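Local coordinates for hypothetical protein (Parabacteroides merdae, PDB 4OO3) that probably acts as an NAD(P)-dependent oxidoreductase of the Gfo/Idh/MocA type, joining a Rossmann domain to a C-terminal beta-sheet domain, its substrate being unknown, at residues G96-K100 and V209-G213; K119-I123 and V217-H222; Y239-L245 and Y428-A433. Numbering follows the deposited sequence.

Contact 1. Residues G96-K100 and V209-G213; sequences GNNGK and VNQQG
Two helix ends can be joined almost wholly through amides, as here, where the start of one helix meets a short, weakly bonded helix at residues 209-212. The closest CA pairs are Gly99 with Gln211 (4.2 Å) and Asn98 with Gln212 (5.1 Å). Asn97, with chi1 t and chi2 -62°, is the N-cap: its OD1 accepts from Lys100 N at 3.3 Å and weakly from Gly99 N at 3.1 Å. With OD1 so engaged, ND2 is directed at the other segment and donates to Gln211 OE1 at 2.8 Å, the glutamine reaching over in an m, t rotamer while its NE2 binds Asp208. Asn98, chi1 m, points at the partner segment and places ND2 2.8 Å from Gln212 O, a straight bond. Gln211 O lies 2.8 Å from both Asn98 N and Gly99 N, two weak bonds. A CB on Gly99 would clash with Asn210 O. Gln212, chi1 t and chi2 p, sends NE2 to Asp218. Gly213 ends this helix with positive phi. An Asn N-cap whose amide nitrogen reaches across thus helps tie helix 98-110, which follows strand 91-94 of the Rossmann sheet, to helix 209-212, just ahead of helix 220-231.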
loop_
_atom_site.group_PDB
_atom_site.type_symbol
_atom_site.label_atom_id
_atom_site.label_comp_id
_atom_site.label_asym_id
_atom_site.label_seq_id
_atom_site.Cartn_x
_atom_site.Cartn_y
_atom_site.Cartn_z
ATOM N N GLY A 96 -12.063 -3.510 -0.590
ATOM C CA GLY A 96 -13.193 -2.660 -0.894
ATOM C C GLY A 96 -13.503 -1.705 0.232
ATOM O O GLY A 96 -12.681 -0.858 0.590
ATOM N N ASN A 97 -14.694 -1.848 0.794
ATOM C CA ASN A 97 -15.156 -0.946 1.831
ATOM C C ASN A 97 -14.351 -1.090 3.123
ATOM O O ASN A 97 -14.470 -2.083 3.832
ATOM C CB ASN A 97 -16.641 -1.164 2.096
ATOM C CG ASN A 97 -17.252 -0.031 2.872
ATOM O OD1 ASN A 97 -16.854 0.240 4.002
ATOM N ND2 ASN A 97 -18.202 0.662 2.259
ATOM N N ASN A 98 -13.550 -0.073 3.426
ATOM C CA ASN A 98 -12.610 -0.119 4.542
ATOM C C ASN A 98 -13.254 0.121 5.900
ATOM O O ASN A 98 -12.669 -0.211 6.927
ATOM C CB ASN A 98 -11.475 0.886 4.318
ATOM C CG ASN A 98 -10.646 0.561 3.088
ATOM O OD1 ASN A 98 -10.387 -0.598 2.800
ATOM N ND2 ASN A 98 -10.225 1.583 2.361
ATOM N N GLY A 99 -14.448 0.699 5.913
ATOM C CA GLY A 99 -15.186 0.899 7.160
ATOM C C GLY A 99 -15.679 -0.421 7.727
ATOM O O GLY A 99 -15.605 -0.656 8.929
ATOM N N LYS A 100 -16.166 -1.279 6.834
ATOM C CA LYS A 100 -16.604 -2.632 7.168
ATOM C C LYS A 100 -15.465 -3.659 7.350
ATOM O O LYS A 100 -15.672 -4.715 7.935
ATOM C CB LYS A 100 -17.521 -3.141 6.052
ATOM C CG LYS A 100 -18.835 -2.395 5.887
ATOM C CD LYS A 100 -19.442 -2.682 4.517
ATOM C CE LYS A 100 -20.917 -3.031 4.586
ATOM N NZ LYS A 100 -21.764 -1.817 4.714
ATOM N N VAL A 209 -15.132 9.396 3.723
ATOM C CA VAL A 209 -13.986 9.030 4.566
ATOM C C VAL A 209 -14.345 8.075 5.708
ATOM O O VAL A 209 -13.452 7.485 6.310
ATOM C CB VAL A 209 -13.253 10.271 5.146
ATOM C CG1 VAL A 209 -12.701 11.141 4.021
ATOM C CG2 VAL A 209 -14.148 11.081 6.087
ATOM N N ASN A 210 -15.635 7.924 6.008
ATOM C CA ASN A 210 -16.074 6.926 6.987
ATOM C C ASN A 210 -16.008 5.499 6.436
ATOM O O ASN A 210 -15.949 4.532 7.186
ATOM C CB ASN A 210 -17.500 7.217 7.460
ATOM C CG ASN A 210 -17.610 8.509 8.256
ATOM O OD1 ASN A 210 -18.558 9.269 8.086
ATOM N ND2 ASN A 210 -16.650 8.756 9.132
ATOM N N GLN A 211 -16.029 5.371 5.119
ATOM C CA GLN A 211 -16.037 4.069 4.489
ATOM C C GLN A 211 -14.714 3.746 3.807
ATOM O O GLN A 211 -14.255 2.600 3.839
ATOM C CB GLN A 211 -17.181 4.019 3.494
ATOM C CG GLN A 211 -18.531 4.279 4.140
ATOM C CD GLN A 211 -19.675 3.950 3.212
ATOM O OE1 GLN A 211 -19.895 2.785 2.888
ATOM N NE2 GLN A 211 -20.401 4.970 2.767
ATOM N N GLN A 212 -14.105 4.753 3.188
ATOM C CA GLN A 212 -12.814 4.579 2.549
ATOM C C GLN A 212 -11.687 4.725 3.568
ATOM O O GLN A 212 -10.646 4.097 3.431
ATOM C CB GLN A 212 -12.656 5.594 1.411
ATOM C CG GLN A 212 -11.311 5.585 0.706
ATOM C CD GLN A 212 -10.944 4.241 0.095
ATOM O OE1 GLN A 212 -11.808 3.474 -0.337
ATOM N NE2 GLN A 212 -9.651 3.963 0.039
ATOM N N GLY A 213 -11.914 5.537 4.596
ATOM C CA GLY A 213 -10.850 5.987 5.490
ATOM C C GLY A 213 -10.370 7.370 5.078
ATOM O O GLY A 213 -10.501 7.762 3.916
#

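Contact 2. Residues K119-I123 and V217-H222; sequences KPMAI and VDVTTH
Lys119 dominates this buried interface between an irregular loop, residues 119-123, and the turn that leads into helix 220-231. Its CB points at the partner segment, and the chain, with chi1 p, chi2 near 110°, chi3 m and chi4 t, bends so that NZ forms a salt bridge with Asp218 OD1 at 2.7 Å. Asp218, chi1 t, has its other oxygen, OD2, held by Gln212. On its way the lysine lays CD over one face of the His222 imidazole, 3.2 Å from NE2, while its CB rests 3.7 Å from Thr221 CG2.

The peptide between Lys119 and Pro120 is cis. Pro120 faces the partner too, its CB lying 3.5 Å from Val217 O and 3.8 Å from Thr221 OG1; its CA is 5.8 Å from that of Asp218. A Lys-Pro pair after a Rossmann strand, facing an Asp and a His four residues apart, recalls the Lys-Pro motif of Gfo/Idh/MocA enzymes and the Asp and His found in many of them. In relatives such as inositol dehydrogenase the corresponding Lys, Asp and His are catalytic, so Lys119, Asp218 and His222 probably mark the active site here.

Val217, chi1 m, closes the other end of the contact. Its CG2 approaches Ile123 CB at 3.9 Å, with the two CA atoms 5.8 Å apart. Beside this apolar pair a water donates to Ala122 O at 2.8 Å and to Val217 O at 2.7 Å, bridging two carbonyls that could not bond directly. Tyr427 of helix 419-439 touches both Lys119 and Pro120 and bonds through its OH to Met121 N.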
loop_
_atom_site.group_PDB
_atom_site.type_symbol
_atom_site.label_atom_id
_atom_site.label_comp_id
_atom_site.label_asym_id
_atom_site.label_seq_id
_atom_site.Cartn_x
_atom_site.Cartn_y
_atom_site.Cartn_z
ATOM N N LYS A 119 -4.646 -2.958 2.015
ATOM C CA LYS A 119 -4.616 -1.858 2.971
ATOM C C LYS A 119 -5.825 -0.932 2.786
ATOM O O LYS A 119 -6.454 -0.930 1.727
ATOM C CB LYS A 119 -3.311 -1.062 2.839
ATOM C CG LYS A 119 -2.879 -0.738 1.406
ATOM C CD LYS A 119 -2.988 0.729 1.044
ATOM C CE LYS A 119 -4.412 1.175 0.813
ATOM N NZ LYS A 119 -4.427 2.354 -0.082
ATOM N N PRO A 120 -6.183 -0.160 3.828
ATOM C CA PRO A 120 -5.742 -0.229 5.215
ATOM C C PRO A 120 -6.643 -1.161 6.015
ATOM O O PRO A 120 -7.872 -1.079 5.898
ATOM C CB PRO A 120 -5.921 1.211 5.703
ATOM C CG PRO A 120 -7.056 1.736 4.904
ATOM C CD PRO A 120 -7.079 0.993 3.598
HETATM N N MSE A 121 -6.036 -2.025 6.826
HETATM C CA MSE A 121 -6.778 -2.972 7.684
HETATM C C MSE A 121 -7.385 -2.321 8.893
HETATM O O MSE A 121 -8.180 -2.944 9.591
HETATM C CB MSE A 121 -5.857 -4.123 8.105
HETATM C CG MSE A 121 -5.441 -4.916 6.869
HETATM SE SE MSE A 121 -4.832 -6.716 7.388
HETATM C CE MSE A 121 -3.189 -6.141 8.288
ATOM N N ALA A 122 -7.014 -1.073 9.166
ATOM C CA ALA A 122 -7.692 -0.259 10.182
ATOM C C ALA A 122 -7.644 1.208 9.770
ATOM O O ALA A 122 -6.620 1.657 9.246
ATOM C CB ALA A 122 -7.049 -0.449 11.548
ATOM N N ILE A 123 -8.745 1.934 10.012
ATOM C CA ILE A 123 -8.892 3.347 9.615
ATOM C C ILE A 123 -9.087 4.324 10.787
ATOM O O ILE A 123 -9.315 5.516 10.571
ATOM C CB ILE A 123 -10.063 3.543 8.623
ATOM C CG1 ILE A 123 -11.411 3.214 9.276
ATOM C CG2 ILE A 123 -9.855 2.704 7.379
ATOM C CD1 ILE A 123 -12.604 3.507 8.386
ATOM N N VAL A 217 -4.878 7.978 6.757
ATOM C CA VAL A 217 -4.776 6.567 7.185
ATOM C C VAL A 217 -4.726 5.574 6.017
ATOM O O VAL A 217 -4.577 4.372 6.230
ATOM C CB VAL A 217 -5.934 6.164 8.143
ATOM C CG1 VAL A 217 -6.098 7.195 9.252
ATOM C CG2 VAL A 217 -7.251 5.962 7.399
ATOM N N ASP A 218 -4.833 6.085 4.796
ATOM C CA ASP A 218 -5.019 5.254 3.610
ATOM C C ASP A 218 -3.674 5.046 2.889
ATOM O O ASP A 218 -2.954 4.108 3.196
ATOM C CB ASP A 218 -6.099 5.892 2.726
ATOM C CG ASP A 218 -6.416 5.080 1.485
ATOM O OD1 ASP A 218 -5.986 3.906 1.425
ATOM O OD2 ASP A 218 -7.113 5.621 0.583
ATOM N N VAL A 219 -3.313 5.926 1.963
ATOM C CA VAL A 219 -2.055 5.778 1.219
ATOM C C VAL A 219 -0.844 5.900 2.143
ATOM O O VAL A 219 0.196 5.335 1.840
ATOM C CB VAL A 219 -1.974 6.794 0.046
ATOM C CG1 VAL A 219 -0.560 6.940 -0.516
ATOM C CG2 VAL A 219 -2.928 6.379 -1.058
ATOM N N THR A 220 -0.983 6.618 3.265
ATOM C CA THR A 220 0.105 6.739 4.254
ATOM C C THR A 220 0.566 5.370 4.761
ATOM O O THR A 220 1.715 5.200 5.181
ATOM C CB THR A 220 -0.320 7.543 5.502
ATOM O OG1 THR A 220 -1.501 6.955 6.063
ATOM C CG2 THR A 220 -0.585 9.009 5.163
ATOM N N THR A 221 -0.348 4.412 4.773
ATOM C CA THR A 221 -0.007 3.031 5.107
ATOM C C THR A 221 1.242 2.604 4.330
ATOM O O THR A 221 2.224 2.185 4.927
ATOM C CB THR A 221 -1.204 2.105 4.818
ATOM O OG1 THR A 221 -2.286 2.471 5.679
ATOM C CG2 THR A 221 -0.869 0.640 5.060
ATOM N N HIS A 222 1.209 2.757 3.007
ATOM C CA HIS A 222 2.375 2.456 2.166
ATOM C C HIS A 222 3.626 3.215 2.613
ATOM O O HIS A 222 4.717 2.642 2.656
ATOM C CB HIS A 222 2.117 2.823 0.707
ATOM C CG HIS A 222 1.069 1.996 0.036
ATOM N ND1 HIS A 222 1.060 0.619 0.082
ATOM C CD2 HIS A 222 0.009 2.354 -0.726
ATOM C CE1 HIS A 222 0.032 0.162 -0.612
ATOM N NE2 HIS A 222 -0.623 1.196 -1.112
HETATM O O HOH W 1 -4.254 3.038 8.544
#

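Contact 3. Residues Y239-L245 and Y428-A433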
loop_
_atom_site.group_PDB
_atom_site.type_symbol
_atom_site.label_atom_id
_atom_site.label_comp_id
_atom_site.label_asym_id
_atom_site.label_seq_id
_atom_site.Cartn_x
_atom_site.Cartn_y
_atom_site.Cartn_z
ATOM N N TYR A 239 5.582 -0.989 18.825
ATOM C CA TYR A 239 4.865 0.278 18.709
ATOM C C TYR A 239 4.618 0.926 20.071
ATOM O O TYR A 239 4.451 2.141 20.161
ATOM C CB TYR A 239 3.567 0.117 17.895
ATOM C CG TYR A 239 2.394 -0.503 18.616
ATOM C CD1 TYR A 239 1.604 0.258 19.466
ATOM C CD2 TYR A 239 2.059 -1.842 18.434
ATOM C CE1 TYR A 239 0.532 -0.296 20.132
ATOM C CE2 TYR A 239 0.983 -2.403 19.090
ATOM C CZ TYR A 239 0.228 -1.620 19.938
ATOM O OH TYR A 239 -0.837 -2.141 20.605
ATOM N N ARG A 240 4.621 0.119 21.128
ATOM C CA ARG A 240 4.497 0.637 22.492
ATOM C C ARG A 240 5.722 1.447 22.940
ATOM O O ARG A 240 5.605 2.326 23.795
ATOM C CB ARG A 240 4.234 -0.509 23.471
ATOM C CG ARG A 240 2.917 -1.225 23.215
ATOM C CD ARG A 240 2.590 -2.214 24.318
ATOM N NE ARG A 240 1.386 -2.994 24.025
ATOM C CZ ARG A 240 1.333 -4.040 23.199
ATOM N NH1 ARG A 240 2.417 -4.454 22.548
ATOM N NH2 ARG A 240 0.181 -4.681 23.018
ATOM N N LYS A 241 6.882 1.164 22.353
ATOM C CA LYS A 241 8.141 1.770 22.789
ATOM C C LYS A 241 8.849 2.619 21.740
ATOM O O LYS A 241 9.577 3.530 22.092
ATOM C CB LYS A 241 9.097 0.671 23.255
ATOM C CG LYS A 241 8.587 -0.086 24.467
ATOM C CD LYS A 241 9.582 -1.130 24.943
ATOM C CE LYS A 241 9.115 -1.755 26.250
ATOM N NZ LYS A 241 10.093 -2.743 26.779
ATOM N N ASP A 242 8.654 2.319 20.459
ATOM C CA ASP A 242 9.499 2.880 19.410
ATOM C C ASP A 242 8.870 4.035 18.640
ATOM O O ASP A 242 9.561 4.710 17.874
ATOM C CB ASP A 242 9.877 1.776 18.419
ATOM C CG ASP A 242 10.736 0.684 19.047
ATOM O OD1 ASP A 242 11.477 0.975 20.004
ATOM O OD2 ASP A 242 10.671 -0.472 18.570
ATOM N N ILE A 243 7.571 4.255 18.825
ATOM C CA ILE A 243 6.845 5.244 18.039
ATOM C C ILE A 243 6.317 6.356 18.926
ATOM O O ILE A 243 5.593 6.107 19.885
ATOM C CB ILE A 243 5.651 4.622 17.275
ATOM C CG1 ILE A 243 6.114 3.487 16.356
ATOM C CG2 ILE A 243 4.915 5.683 16.470
ATOM C CD1 ILE A 243 6.992 3.930 15.200
ATOM N N GLU A 244 6.678 7.583 18.573
ATOM C CA GLU A 244 6.168 8.778 19.217
ATOM C C GLU A 244 5.651 9.699 18.125
ATOM O O GLU A 244 6.413 10.113 17.251
ATOM C CB GLU A 244 7.287 9.481 19.997
ATOM C CG GLU A 244 6.828 10.681 20.820
ATOM C CD GLU A 244 7.977 11.544 21.336
ATOM O OE1 GLU A 244 9.156 11.141 21.239
ATOM O OE2 GLU A 244 7.694 12.646 21.842
ATOM N N LEU A 245 4.365 10.031 18.165
ATOM C CA LEU A 245 3.834 10.982 17.193
ATOM C C LEU A 245 4.168 12.390 17.624
ATOM O O LEU A 245 4.054 12.733 18.798
ATOM C CB LEU A 245 2.326 10.829 16.994
ATOM C CG LEU A 245 1.974 9.691 16.039
ATOM C CD1 LEU A 245 1.806 8.383 16.796
ATOM C CD2 LEU A 245 0.725 10.031 15.254
ATOM N N TYR A 428 -0.651 1.497 14.061
ATOM C CA TYR A 428 -0.614 2.356 15.245
ATOM C C TYR A 428 -0.242 3.776 14.832
ATOM O O TYR A 428 -0.874 4.744 15.262
ATOM C CB TYR A 428 0.387 1.850 16.287
ATOM C CG TYR A 428 0.545 2.805 17.454
ATOM C CD1 TYR A 428 -0.389 2.840 18.481
ATOM C CD2 TYR A 428 1.613 3.688 17.515
ATOM C CE1 TYR A 428 -0.259 3.715 19.547
ATOM C CE2 TYR A 428 1.755 4.571 18.578
ATOM C CZ TYR A 428 0.815 4.581 19.589
ATOM O OH TYR A 428 0.953 5.462 20.639
ATOM N N THR A 429 0.785 3.894 13.991
ATOM C CA THR A 429 1.237 5.197 13.508
ATOM C C THR A 429 0.111 5.950 12.787
ATOM O O THR A 429 -0.174 7.103 13.118
ATOM C CB THR A 429 2.480 5.069 12.593
ATOM O OG1 THR A 429 3.481 4.264 13.242
ATOM C CG2 THR A 429 3.072 6.435 12.290
ATOM N N THR A 430 -0.554 5.300 11.833
ATOM C CA THR A 430 -1.568 5.992 11.031
ATOM C C THR A 430 -2.818 6.374 11.818
ATOM O O THR A 430 -3.288 7.510 11.711
ATOM C CB THR A 430 -2.004 5.183 9.806
ATOM O OG1 THR A 430 -2.488 3.902 10.215
ATOM C CG2 THR A 430 -0.834 5.011 8.832
ATOM N N THR A 431 -3.362 5.440 12.594
ATOM C CA THR A 431 -4.590 5.717 13.351
ATOM C C THR A 431 -4.374 6.734 14.484
ATOM O O THR A 431 -5.255 7.543 14.767
ATOM C CB THR A 431 -5.219 4.429 13.903
ATOM O OG1 THR A 431 -4.267 3.729 14.713
ATOM C CG2 THR A 431 -5.677 3.534 12.760
ATOM N N SER A 432 -3.200 6.704 15.114
ATOM C CA SER A 432 -2.837 7.701 16.130
ATOM C C SER A 432 -2.738 9.105 15.541
ATOM O O SER A 432 -3.103 10.085 16.193
ATOM C CB SER A 432 -1.507 7.343 16.799
ATOM O OG SER A 432 -1.635 6.158 17.561
ATOM N N ALA A 433 -2.238 9.197 14.313
ATOM C CA ALA A 433 -2.116 10.475 13.622
ATOM C C ALA A 433 -3.492 11.060 13.312
ATOM O O ALA A 433 -3.688 12.274 13.405
ATOM C CB ALA A 433 -1.300 10.312 12.346
#
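This is a helix-on-sheet contact in the C-terminal domain, apolar and without a hydrogen bond across it, where helix 419-439 lies against the start of the outermost strand 243-255. The local axes run nearly parallel, at -20° and 9.4 Å. Strand alternation decides who takes part: Ile243 and Leu245 point at the helix, Glu244 away. Leu245 is the strand residue most covered by the helix, its CD1 3.5 Å from Ser432 CB and its CD2 3.6 Å from Ala433 CB. Tyr239, from the short, weakly bonded helix before the strand, lies over one face of the Tyr428 ring in an offset stack, centroids 4.9 Å apart and planes at 30°, while Ile243 CG2 meets the ring edge, 4.0 Å from Tyr428 CE2. Ser432 OG turns back to Tyr428 O at 2.8 Å, satisfying its hydroxyl within the helix. Tyr239 also meets Phe128 of helix 125-140 edge-to-face, so the cluster reaches the Rossmann domain. The arrangement is that of a helix packed on a mixed sheet near its edge strand, as in the C-terminal domain of this family.

In the fold
Contacts 1 and 2 both join the Rossmann domain to the C-terminal domain, and their segments alternate along the chain; their centres lie 10 Å apart. They meet directly: Gln212 NE2 is 3.1 Å from Asp218 OD2, a probable hydrogen bond, and Ile123 CD1 packs 3.9 Å from Gly99 CA. The capped helix end thus adjoins the probable catalytic cluster of contact 2. Contact 3 follows in series, within the C-terminal domain, its centre 14 Å from that of contact 2. Helix 419-439 connects the two, Thr430 CG2 touching Thr220 OG1 at 3.4 Å. Contacts 1 and 3 stay about 9 Å apart at their nearest atoms.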